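Local coordinates for DegV family protein (Streptococcus agalactiae, PDB 3LUP) that probably binds long-chain fatty acids, holding elaidic acid in the crystal, and may take part in lipid transport or fatty acid metabolism, at residues A[160-165]-A[190-195]; A[237-243]-A[273-277]; A[85-91]-A[114-120]; A[20-26]-A[131-135]. One frame throughout, in Å; residues are numbered along the deposited sequence.

Interaction 1 of 4, residues A[160-165]-A[190-195]; sequences GFIVVN and KPVLHF
The ring of Phe-161 carries CB of His-194 over the centre of one face, 3.5 Å from the ring centroid and only 11° off its normal, while CG1 of Val-192 comes in at the ring edge, 3.9 Å from CD1. The three residues belong to an antiparallel pairing of strands 159-163 and 192-195 inside the six-stranded mixed sheet. His-194 and Phe-161 run side by side, but their rings meet obliquely, planes 40° apart; chi1 of 80° places the imidazole between its own N and carbonyl carbon, alongside Phe-161. Tyr-204 puts an edge-to-face contact on each of these two rings, and Phe-161 also meets the ring of Phe-279 on the next strand.

On the other side of the sheet Phe-195 presents its ring edge to Gly-160 O, 3.7 Å from CD2. Gly-160, Ile-162 and Phe-195 all touch the bound elaidic acid, so this end of the strand pair forms part of the lipid pocket. The backbone holds it in register: Ile-162 and Leu-193 form a hydrogen-bonded pair, N of Ile-162 to O of Leu-193 at 2.8 Å and N of Leu-193 to O of Ile-162 at 2.9 Å. Where the strands part, a water takes over, accepting from Val-164 N at 3.0 Å and donating to Pro-191 O at 2.7 Å.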
# COMPACT_ATOMS: atom_id res chain seq x y z
N GLY A 160 7.94 4.07 2.85
CA GLY A 160 7.72 3.63 1.48
C GLY A 160 8.41 4.57 0.52
O GLY A 160 8.02 5.74 0.42
N PHE A 161 9.43 4.08 -0.17
CA PHE A 161 10.21 4.86 -1.12
C PHE A 161 10.05 4.31 -2.53
O PHE A 161 9.97 3.10 -2.71
CB PHE A 161 11.67 4.89 -0.69
CG PHE A 161 11.94 5.82 0.48
CD1 PHE A 161 12.64 7.03 0.28
CD2 PHE A 161 11.49 5.51 1.76
CE1 PHE A 161 12.88 7.90 1.34
CE2 PHE A 161 11.74 6.39 2.83
CZ PHE A 161 12.44 7.59 2.62
N ILE A 162 10.03 5.19 -3.53
CA ILE A 162 9.68 4.81 -4.90
C ILE A 162 10.56 5.52 -5.92
O ILE A 162 10.90 6.68 -5.75
CB ILE A 162 8.21 5.19 -5.27
CG1 ILE A 162 7.26 5.06 -4.07
CG2 ILE A 162 7.72 4.39 -6.49
CD1 ILE A 162 6.09 6.05 -4.13
N VAL A 163 10.89 4.82 -6.98
CA VAL A 163 11.51 5.44 -8.13
C VAL A 163 10.74 4.96 -9.33
O VAL A 163 10.64 3.76 -9.58
CB VAL A 163 13.00 5.09 -8.28
CG1 VAL A 163 13.53 5.52 -9.66
CG2 VAL A 163 13.80 5.72 -7.16
N VAL A 164 10.16 5.91 -10.07
CA VAL A 164 9.29 5.55 -11.16
C VAL A 164 10.01 5.67 -12.50
O VAL A 164 11.06 6.32 -12.61
CB VAL A 164 7.94 6.35 -11.13
CG1 VAL A 164 7.24 6.14 -9.81
CG2 VAL A 164 8.15 7.83 -11.42
N ASN A 165 9.45 5.03 -13.51
CA ASN A 165 10.03 5.13 -14.82
C ASN A 165 9.59 6.42 -15.51
O ASN A 165 10.42 7.15 -16.07
CB ASN A 165 9.72 3.91 -15.65
CG ASN A 165 10.62 3.81 -16.83
OD1 ASN A 165 10.15 3.63 -17.96
ND2 ASN A 165 11.92 3.97 -16.60
N LYS A 190 15.90 11.31 -12.23
CA LYS A 190 15.27 10.14 -11.62
C LYS A 190 15.10 10.37 -10.11
O LYS A 190 15.93 9.93 -9.31
CB LYS A 190 16.10 8.87 -11.89
CG LYS A 190 15.82 8.21 -13.25
CD LYS A 190 14.55 7.33 -13.19
CE LYS A 190 14.20 6.65 -14.52
NZ LYS A 190 14.35 7.50 -15.75
N PRO A 191 14.03 11.10 -9.72
CA PRO A 191 13.83 11.44 -8.31
C PRO A 191 13.44 10.25 -7.46
O PRO A 191 12.78 9.32 -7.93
CB PRO A 191 12.66 12.41 -8.37
CG PRO A 191 11.90 12.01 -9.61
CD PRO A 191 12.95 11.65 -10.58
N VAL A 192 13.87 10.29 -6.21
CA VAL A 192 13.43 9.36 -5.18
C VAL A 192 12.24 10.00 -4.46
O VAL A 192 12.31 11.16 -4.00
CB VAL A 192 14.56 9.04 -4.16
CG1 VAL A 192 14.13 7.97 -3.18
CG2 VAL A 192 15.83 8.61 -4.86
N LEU A 193 11.15 9.25 -4.38
CA LEU A 193 9.91 9.71 -3.77
C LEU A 193 9.63 8.88 -2.55
O LEU A 193 10.12 7.76 -2.44
CB LEU A 193 8.75 9.56 -4.76
CG LEU A 193 9.00 10.16 -6.15
CD1 LEU A 193 8.05 9.60 -7.17
CD2 LEU A 193 8.91 11.67 -6.09
N HIS A 194 8.86 9.43 -1.62
CA HIS A 194 8.46 8.70 -0.43
C HIS A 194 7.11 9.15 0.10
O HIS A 194 6.54 10.12 -0.39
CB HIS A 194 9.56 8.79 0.63
CG HIS A 194 9.58 10.08 1.41
ND1 HIS A 194 9.36 11.31 0.83
CD2 HIS A 194 9.83 10.31 2.72
CE1 HIS A 194 9.46 12.25 1.76
NE2 HIS A 194 9.74 11.67 2.91
N PHE A 195 6.60 8.44 1.10
CA PHE A 195 5.39 8.86 1.81
C PHE A 195 5.68 9.82 2.96
O PHE A 195 6.53 9.56 3.82
CB PHE A 195 4.64 7.65 2.34
CG PHE A 195 3.78 6.98 1.32
CD1 PHE A 195 2.38 7.08 1.40
CD2 PHE A 195 4.34 6.24 0.28
CE1 PHE A 195 1.56 6.46 0.47
CE2 PHE A 195 3.51 5.61 -0.67
CZ PHE A 195 2.11 5.72 -0.57
O HOH W 1 10.65 8.81 -9.55

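Interaction 2 of 4, residues A[237-243]-A[273-277]; sequences SRAQDKA and GEGAV
Ser-237 OG works in two directions at once: it donates to Gly-273 O at 2.8 Å, in the carbonyl plane and on a lone pair, and accepts from Ala-276 N at 3.1 Å. With chi1 at 57° the hydroxyl swings in between the serine's own N and carbonyl carbon, within bonding distance of the 273-276 backbone. The main chain of the same residue adds two more bonds, Ser-237 N to Ala-276 O at 3.0 Å and Gly-275 N to Ser-237 O at 2.9 Å. Four bonds therefore converge on one buried serine.

Farther along, Lys-242 bends at chi2 and chi3 and brings NZ to Gly-275 O in a weak bond of 3.1 Å. This is where two antiparallel neighbours of the mixed sheet meet their connections: strand 230-236 gives way to helix 240-252, with Ala-239 at the N-cap position, and the chain leaving helix 266-272 turns through Gly-273 and Gly-275, both at positive phi, into strand 277-283.

Beyond these bonds Arg-238 and Glu-274 cross obliquely. Their flat groups stand 84° apart, and NH1 to OE2 is 4.5 Å, too long for a salt bridge; the guanidinium instead pairs with Asp-49, and Tyr-52 of helix 48-57 packs on both side chains and on Ser-237. Val-277 packs against the helix start, CG1 against the aliphatic CE of Lys-242 at 3.8 Å and CG2 against CB of Ala-243 at 4.2 Å.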
# COMPACT_ATOMS: atom_id res chain seq x y z
N SER A 237 6.46 -2.74 -10.62
CA SER A 237 5.45 -2.95 -11.65
C SER A 237 6.14 -3.34 -12.96
O SER A 237 6.43 -2.50 -13.81
CB SER A 237 4.56 -1.71 -11.81
OG SER A 237 5.33 -0.55 -12.12
N ARG A 238 6.42 -4.64 -13.11
CA ARG A 238 7.15 -5.18 -14.28
C ARG A 238 8.53 -4.51 -14.45
O ARG A 238 8.86 -4.00 -15.52
CB ARG A 238 6.31 -5.08 -15.56
CG ARG A 238 4.99 -5.84 -15.52
CD ARG A 238 4.97 -6.99 -16.49
NE ARG A 238 3.68 -7.70 -16.47
CZ ARG A 238 2.85 -7.78 -17.51
NH1 ARG A 238 3.14 -7.20 -18.67
NH2 ARG A 238 1.71 -8.45 -17.38
N ALA A 239 9.30 -4.49 -13.36
CA ALA A 239 10.65 -3.93 -13.33
C ALA A 239 11.55 -4.92 -12.61
O ALA A 239 12.33 -4.56 -11.72
CB ALA A 239 10.66 -2.56 -12.64
N GLN A 240 11.41 -6.18 -13.01
CA GLN A 240 12.22 -7.31 -12.55
C GLN A 240 13.70 -6.97 -12.31
O GLN A 240 14.22 -7.20 -11.22
CB GLN A 240 12.14 -8.43 -13.59
CG GLN A 240 12.65 -9.77 -13.10
CD GLN A 240 11.86 -10.27 -11.92
OE1 GLN A 240 10.66 -9.98 -11.79
NE2 GLN A 240 12.53 -11.00 -11.03
N ASP A 241 14.34 -6.42 -13.35
CA ASP A 241 15.75 -6.09 -13.30
C ASP A 241 16.10 -4.99 -12.30
O ASP A 241 17.13 -5.09 -11.63
CB ASP A 241 16.25 -5.71 -14.70
CG ASP A 241 16.52 -6.92 -15.57
OD1 ASP A 241 16.56 -8.06 -15.02
OD2 ASP A 241 16.70 -6.75 -16.80
N LYS A 242 15.24 -3.98 -12.19
CA LYS A 242 15.45 -2.89 -11.23
C LYS A 242 15.32 -3.41 -9.79
O LYS A 242 16.03 -2.95 -8.88
CB LYS A 242 14.52 -1.68 -11.47
CG LYS A 242 14.31 -1.23 -12.96
CD LYS A 242 14.05 0.29 -13.17
CE LYS A 242 13.06 0.89 -12.16
NZ LYS A 242 12.75 2.39 -12.21
N ALA A 243 14.44 -4.39 -9.58
CA ALA A 243 14.22 -4.99 -8.26
C ALA A 243 15.33 -5.97 -7.85
O ALA A 243 15.75 -5.99 -6.69
CB ALA A 243 12.84 -5.66 -8.19
N GLY A 273 2.69 3.90 -13.01
CA GLY A 273 3.13 3.56 -14.35
C GLY A 273 3.83 2.22 -14.31
O GLY A 273 4.10 1.68 -13.23
N GLU A 274 4.10 1.67 -15.50
CA GLU A 274 4.93 0.49 -15.64
C GLU A 274 6.39 0.91 -15.49
O GLU A 274 6.73 2.08 -15.71
CB GLU A 274 4.69 -0.20 -16.99
CG GLU A 274 5.51 -1.46 -17.21
CD GLU A 274 4.99 -2.32 -18.35
OE1 GLU A 274 4.02 -1.90 -19.00
OE2 GLU A 274 5.54 -3.43 -18.59
N GLY A 275 7.24 -0.05 -15.14
CA GLY A 275 8.66 0.19 -14.90
C GLY A 275 8.99 0.79 -13.53
O GLY A 275 10.16 1.13 -13.29
N ALA A 276 8.00 0.93 -12.64
CA ALA A 276 8.26 1.49 -11.30
C ALA A 276 8.94 0.47 -10.37
O ALA A 276 8.73 -0.74 -10.52
CB ALA A 276 7.00 1.98 -10.69
N VAL A 277 9.76 0.97 -9.44
CA VAL A 277 10.37 0.16 -8.37
C VAL A 277 10.28 0.93 -7.05
O VAL A 277 10.38 2.16 -7.03
CB VAL A 277 11.85 -0.28 -8.68
CG1 VAL A 277 12.82 0.83 -8.39
CG2 VAL A 277 12.24 -1.52 -7.89

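Interaction 3 of 4, residues A[85-91]-A[114-120]; sequences THVLGLF and TIAFPDT
A beta-alpha-beta crossover brings strand 114-116 alongside strand 86-89 as an edge strand of the parallel sheet, pairing His-86 with Thr-114, Val-87 with Ile-115 and Leu-88 with Ala-116. Val-87 is bonded through both its backbone groups, N to Thr-114 O at 2.7 Å and O to Ala-116 N at 2.9 Å; Gly-89 N then reaches Ala-116 O, also at 2.9 Å.

Past the paired residues, aromatic side chains take over. Phe-117 lays its ring edge against Gly-89, where no side chain stands in the way, CD1 sitting 3.3 Å from CA. One face of the same ring is covered by CG2 of its near neighbour Ile-115. Phe-91 turns an edge toward a face of Phe-117 in an offset edge-to-face pair, planes at 62° and centroids 5.6 Å apart. On the other side of the sheet Leu-88, with CG anti to its backbone N (chi1 -171°), brings CD1 to CD of Pro-118 at 3.6 Å, the two side chains crossing at about a right angle. As the main chains spread, a water bridges them, accepting from Phe-91 N at 2.8 Å and lying within bonding distance of the carbonyls of Gly-89 and Pro-118.

Helix 144-155 covers the face bearing Leu-90, Thr-114, Ala-116 and Pro-118, while helix 99-103 packs on Phe-91 and Phe-117; strand 6-11 flanks 86-89 within the sheet.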
# COMPACT_ATOMS: atom_id res chain seq x y z
N THR A 85 -17.07 -8.97 17.53
CA THR A 85 -17.24 -7.91 18.54
C THR A 85 -16.44 -6.64 18.23
O THR A 85 -16.88 -5.54 18.56
CB THR A 85 -16.84 -8.38 19.94
OG1 THR A 85 -15.43 -8.67 19.96
CG2 THR A 85 -17.63 -9.62 20.32
N HIS A 86 -15.27 -6.81 17.62
CA HIS A 86 -14.42 -5.68 17.28
C HIS A 86 -14.04 -5.74 15.82
O HIS A 86 -14.03 -6.82 15.21
CB HIS A 86 -13.15 -5.70 18.11
CG HIS A 86 -13.37 -5.56 19.59
ND1 HIS A 86 -13.83 -6.60 20.37
CD2 HIS A 86 -13.15 -4.52 20.43
CE1 HIS A 86 -13.91 -6.20 21.62
NE2 HIS A 86 -13.51 -4.94 21.69
N VAL A 87 -13.71 -4.57 15.27
CA VAL A 87 -13.28 -4.45 13.89
C VAL A 87 -12.07 -3.51 13.76
O VAL A 87 -12.10 -2.38 14.29
CB VAL A 87 -14.44 -3.93 12.99
CG1 VAL A 87 -13.97 -3.68 11.56
CG2 VAL A 87 -15.62 -4.90 13.01
N LEU A 88 -11.03 -3.97 13.07
CA LEU A 88 -9.92 -3.10 12.66
C LEU A 88 -9.82 -2.97 11.14
O LEU A 88 -9.57 -3.95 10.43
CB LEU A 88 -8.60 -3.60 13.25
CG LEU A 88 -7.36 -2.70 13.12
CD1 LEU A 88 -7.57 -1.34 13.76
CD2 LEU A 88 -6.18 -3.39 13.75
N GLY A 89 -10.06 -1.76 10.65
CA GLY A 89 -10.02 -1.47 9.22
C GLY A 89 -8.71 -0.80 8.88
O GLY A 89 -8.43 0.31 9.36
N LEU A 90 -7.91 -1.49 8.06
CA LEU A 90 -6.58 -1.02 7.63
C LEU A 90 -6.52 -0.85 6.10
O LEU A 90 -6.14 -1.76 5.35
CB LEU A 90 -5.48 -1.97 8.10
CG LEU A 90 -5.23 -2.08 9.61
CD1 LEU A 90 -4.18 -3.15 9.88
CD2 LEU A 90 -4.81 -0.75 10.19
N PHE A 91 -6.91 0.34 5.66
CA PHE A 91 -7.05 0.63 4.25
C PHE A 91 -5.94 1.55 3.73
O PHE A 91 -5.19 2.16 4.51
CB PHE A 91 -8.41 1.28 3.98
CG PHE A 91 -9.56 0.51 4.55
CD1 PHE A 91 -9.99 -0.67 3.95
CD2 PHE A 91 -10.21 0.97 5.69
CE1 PHE A 91 -11.04 -1.39 4.48
CE2 PHE A 91 -11.27 0.27 6.23
CZ PHE A 91 -11.69 -0.92 5.63
N THR A 114 -17.08 -2.39 18.19
CA THR A 114 -15.99 -1.48 18.49
C THR A 114 -15.07 -1.51 17.28
O THR A 114 -14.54 -2.57 16.92
CB THR A 114 -15.24 -1.89 19.75
OG1 THR A 114 -16.15 -1.84 20.86
CG2 THR A 114 -14.10 -0.94 20.02
N ILE A 115 -14.91 -0.34 16.66
CA ILE A 115 -14.32 -0.21 15.33
C ILE A 115 -13.22 0.83 15.31
O ILE A 115 -13.41 1.95 15.78
CB ILE A 115 -15.39 0.21 14.30
CG1 ILE A 115 -16.56 -0.77 14.31
CG2 ILE A 115 -14.79 0.30 12.91
CD1 ILE A 115 -17.82 -0.22 13.66
N ALA A 116 -12.07 0.46 14.76
CA ALA A 116 -11.01 1.43 14.55
C ALA A 116 -10.51 1.39 13.11
O ALA A 116 -10.14 0.32 12.60
CB ALA A 116 -9.87 1.22 15.53
N PHE A 117 -10.55 2.55 12.46
CA PHE A 117 -10.03 2.72 11.11
C PHE A 117 -8.84 3.69 11.13
O PHE A 117 -8.93 4.79 10.58
CB PHE A 117 -11.09 3.29 10.16
CG PHE A 117 -12.26 2.37 9.88
CD1 PHE A 117 -12.10 0.98 9.82
CD2 PHE A 117 -13.53 2.90 9.65
CE1 PHE A 117 -13.20 0.15 9.56
CE2 PHE A 117 -14.63 2.08 9.38
CZ PHE A 117 -14.46 0.71 9.34
N PRO A 118 -7.70 3.29 11.74
CA PRO A 118 -6.54 4.22 11.76
C PRO A 118 -5.98 4.45 10.35
O PRO A 118 -6.04 3.56 9.48
CB PRO A 118 -5.52 3.50 12.64
CG PRO A 118 -5.85 2.02 12.46
CD PRO A 118 -7.35 1.94 12.25
N ASP A 119 -5.45 5.65 10.12
CA ASP A 119 -4.89 5.96 8.82
C ASP A 119 -3.56 5.23 8.69
O ASP A 119 -2.62 5.47 9.46
CB ASP A 119 -4.72 7.47 8.64
CG ASP A 119 -4.08 7.85 7.30
OD1 ASP A 119 -4.04 7.02 6.35
OD2 ASP A 119 -3.61 9.01 7.21
N THR A 120 -3.49 4.33 7.72
CA THR A 120 -2.30 3.50 7.57
C THR A 120 -1.17 4.28 6.96
O THR A 120 -0.02 3.93 7.16
CB THR A 120 -2.55 2.24 6.74
OG1 THR A 120 -2.85 2.62 5.38
CG2 THR A 120 -3.70 1.44 7.33
O HOH W 2 -7.46 2.21 7.64
O HOH W 3 -5.78 4.54 5.99

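Interaction 4 of 4, residues A[20-26]-A[131-135]; sequences IENHEDV and VRNAL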
# COMPACT_ATOMS: atom_id res chain seq x y z
N ILE A 20 -1.53 -15.16 5.79
CA ILE A 20 -2.73 -14.37 6.12
C ILE A 20 -3.81 -14.34 5.02
O ILE A 20 -4.98 -14.12 5.31
CB ILE A 20 -2.30 -12.93 6.56
CG1 ILE A 20 -1.92 -12.91 8.04
CG2 ILE A 20 -3.33 -11.85 6.22
CD1 ILE A 20 -2.21 -14.19 8.84
N GLU A 21 -3.39 -14.57 3.78
CA GLU A 21 -4.29 -14.63 2.60
C GLU A 21 -5.75 -15.03 2.93
O GLU A 21 -6.62 -14.16 3.07
CB GLU A 21 -3.68 -15.57 1.51
N ASN A 22 -5.97 -16.34 3.10
CA ASN A 22 -7.33 -16.90 3.23
C ASN A 22 -7.82 -17.05 4.67
O ASN A 22 -8.63 -17.94 4.96
CB ASN A 22 -7.40 -18.28 2.58
CG ASN A 22 -7.27 -18.23 1.07
OD1 ASN A 22 -7.43 -17.18 0.44
ND2 ASN A 22 -6.99 -19.39 0.48
N HIS A 23 -7.33 -16.19 5.55
CA HIS A 23 -7.71 -16.24 6.95
C HIS A 23 -9.20 -15.88 7.06
O HIS A 23 -9.70 -15.05 6.30
CB HIS A 23 -6.84 -15.30 7.78
CG HIS A 23 -6.96 -15.50 9.25
ND1 HIS A 23 -8.04 -15.04 9.98
CD2 HIS A 23 -6.15 -16.12 10.14
CE1 HIS A 23 -7.88 -15.37 11.25
NE2 HIS A 23 -6.74 -16.02 11.38
N GLU A 24 -9.88 -16.54 7.98
CA GLU A 24 -11.33 -16.47 8.05
C GLU A 24 -11.85 -15.18 8.70
O GLU A 24 -13.04 -14.89 8.64
CB GLU A 24 -11.88 -17.69 8.79
CG GLU A 24 -11.38 -17.80 10.23
CD GLU A 24 -12.00 -18.96 10.97
OE1 GLU A 24 -12.09 -20.07 10.38
OE2 GLU A 24 -12.38 -18.78 12.14
N ASP A 25 -10.95 -14.42 9.32
CA ASP A 25 -11.31 -13.15 9.94
C ASP A 25 -10.83 -11.96 9.12
O ASP A 25 -10.93 -10.81 9.57
CB ASP A 25 -10.77 -13.08 11.37
CG ASP A 25 -11.35 -14.16 12.28
OD1 ASP A 25 -12.54 -14.53 12.09
OD2 ASP A 25 -10.62 -14.63 13.19
N VAL A 26 -10.34 -12.24 7.92
CA VAL A 26 -9.80 -11.21 7.04
C VAL A 26 -10.76 -10.93 5.89
O VAL A 26 -11.13 -11.83 5.17
CB VAL A 26 -8.37 -11.57 6.53
CG1 VAL A 26 -7.87 -10.56 5.53
CG2 VAL A 26 -7.39 -11.63 7.70
N VAL A 131 -1.96 -5.87 8.68
CA VAL A 131 -3.05 -6.81 8.85
C VAL A 131 -2.52 -8.04 9.57
O VAL A 131 -3.00 -8.39 10.65
CB VAL A 131 -3.66 -7.18 7.48
CG1 VAL A 131 -4.67 -8.31 7.61
CG2 VAL A 131 -4.28 -5.94 6.81
N ARG A 132 -1.52 -8.69 8.98
CA ARG A 132 -0.83 -9.81 9.59
C ARG A 132 -0.39 -9.53 11.04
O ARG A 132 -0.62 -10.36 11.92
CB ARG A 132 0.37 -10.17 8.72
CG ARG A 132 1.02 -11.49 9.02
CD ARG A 132 2.08 -11.38 10.10
NE ARG A 132 3.00 -10.27 9.84
CZ ARG A 132 4.04 -10.34 9.02
NH1 ARG A 132 4.82 -9.27 8.87
NH2 ARG A 132 4.31 -11.46 8.36
N ASN A 133 0.23 -8.39 11.29
CA ASN A 133 0.67 -8.02 12.64
C ASN A 133 -0.48 -7.99 13.63
O ASN A 133 -0.40 -8.57 14.72
CB ASN A 133 1.41 -6.67 12.66
CG ASN A 133 2.74 -6.74 11.97
OD1 ASN A 133 3.12 -7.78 11.45
ND2 ASN A 133 3.46 -5.62 11.94
N ALA A 134 -1.57 -7.33 13.24
CA ALA A 134 -2.73 -7.20 14.10
C ALA A 134 -3.28 -8.58 14.43
O ALA A 134 -3.77 -8.81 15.53
CB ALA A 134 -3.78 -6.33 13.45
N LEU A 135 -3.19 -9.49 13.47
CA LEU A 135 -3.62 -10.87 13.67
C LEU A 135 -2.84 -11.62 14.74
O LEU A 135 -3.45 -12.23 15.62
CB LEU A 135 -3.58 -11.65 12.35
CG LEU A 135 -4.94 -11.90 11.70
CD1 LEU A 135 -5.60 -10.63 11.26
CD2 LEU A 135 -4.75 -12.84 10.53
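His-23, whose ring lies against Leu-135, accepts the backbone N-H of Asp-25 at ND1, 3.0 Å away and fairly straight at 162°. The donor sits somewhat out of the imidazole plane, and its use of ND1 as acceptor is consistent with a ring proton on NE2. The bond lies inside the type I turn from His-23 to Val-26, which the main chain closes with Val-26 N to His-23 O, and it helps hold the ring, whose CG is anti to the backbone N (chi1 -168°). Asp-25 itself reaches Tyr-84 through OD1.

The ring so held offers a face to helix 124-138. CD2 of Leu-135 stands over its centre, 3.7 Å from the centroid and 14° off the normal, a CH-pi contact. The same methyl also meets CD1 of Ile-20 tip to tip and CG2 of Val-26, the latter at 4.1 Å, so a single leucine branch gathers three residues of segment 20-26. One turn earlier on the helix, CG1 of Val-131 touches CG2 of Ile-20 at 4.0 Å.

Ile-20 also lays CG1 across the aliphatic start of Arg-132, near CB and CG. Beyond those carbons the arginine bends at chi2 and chi3 and leads its guanidinium away from the loop: NE bonds Asn-133 OD1 at 3.0 Å, in the guanidinium plane, and NH1 forms a salt bridge with Asp-231 of the other large sheet. Leu-8 of strand 6-11 also packs on Val-131 and Leu-135. This is the layered packing of an alpha/beta fold, a helix flanking a parallel sheet, with the segment leading into strand 26-29 packed against it.

Overall arrangement
From the N terminus, residues 20-26 wait more than a hundred residues for their partner in helix 124-138, and interaction 3 closes within that long loop, so it nests inside interaction 4. The two touch where Leu-88 and Leu-90 meet the helix; interaction 3 joins two strands of the parallel sheet, and interaction 4 packs helix 124-138 against the segment leading into edge strand 26-29. Interaction 1 then opens and closes through helices 168-173 and 179-186, followed in series by interaction 2; no loops cross. These last two share the mixed sheet, where Val-163 N probably bonds Val-277 O. Interactions 1 and 3 lie on opposite sides of the chain's centre, and elaidic acid touches interaction 1.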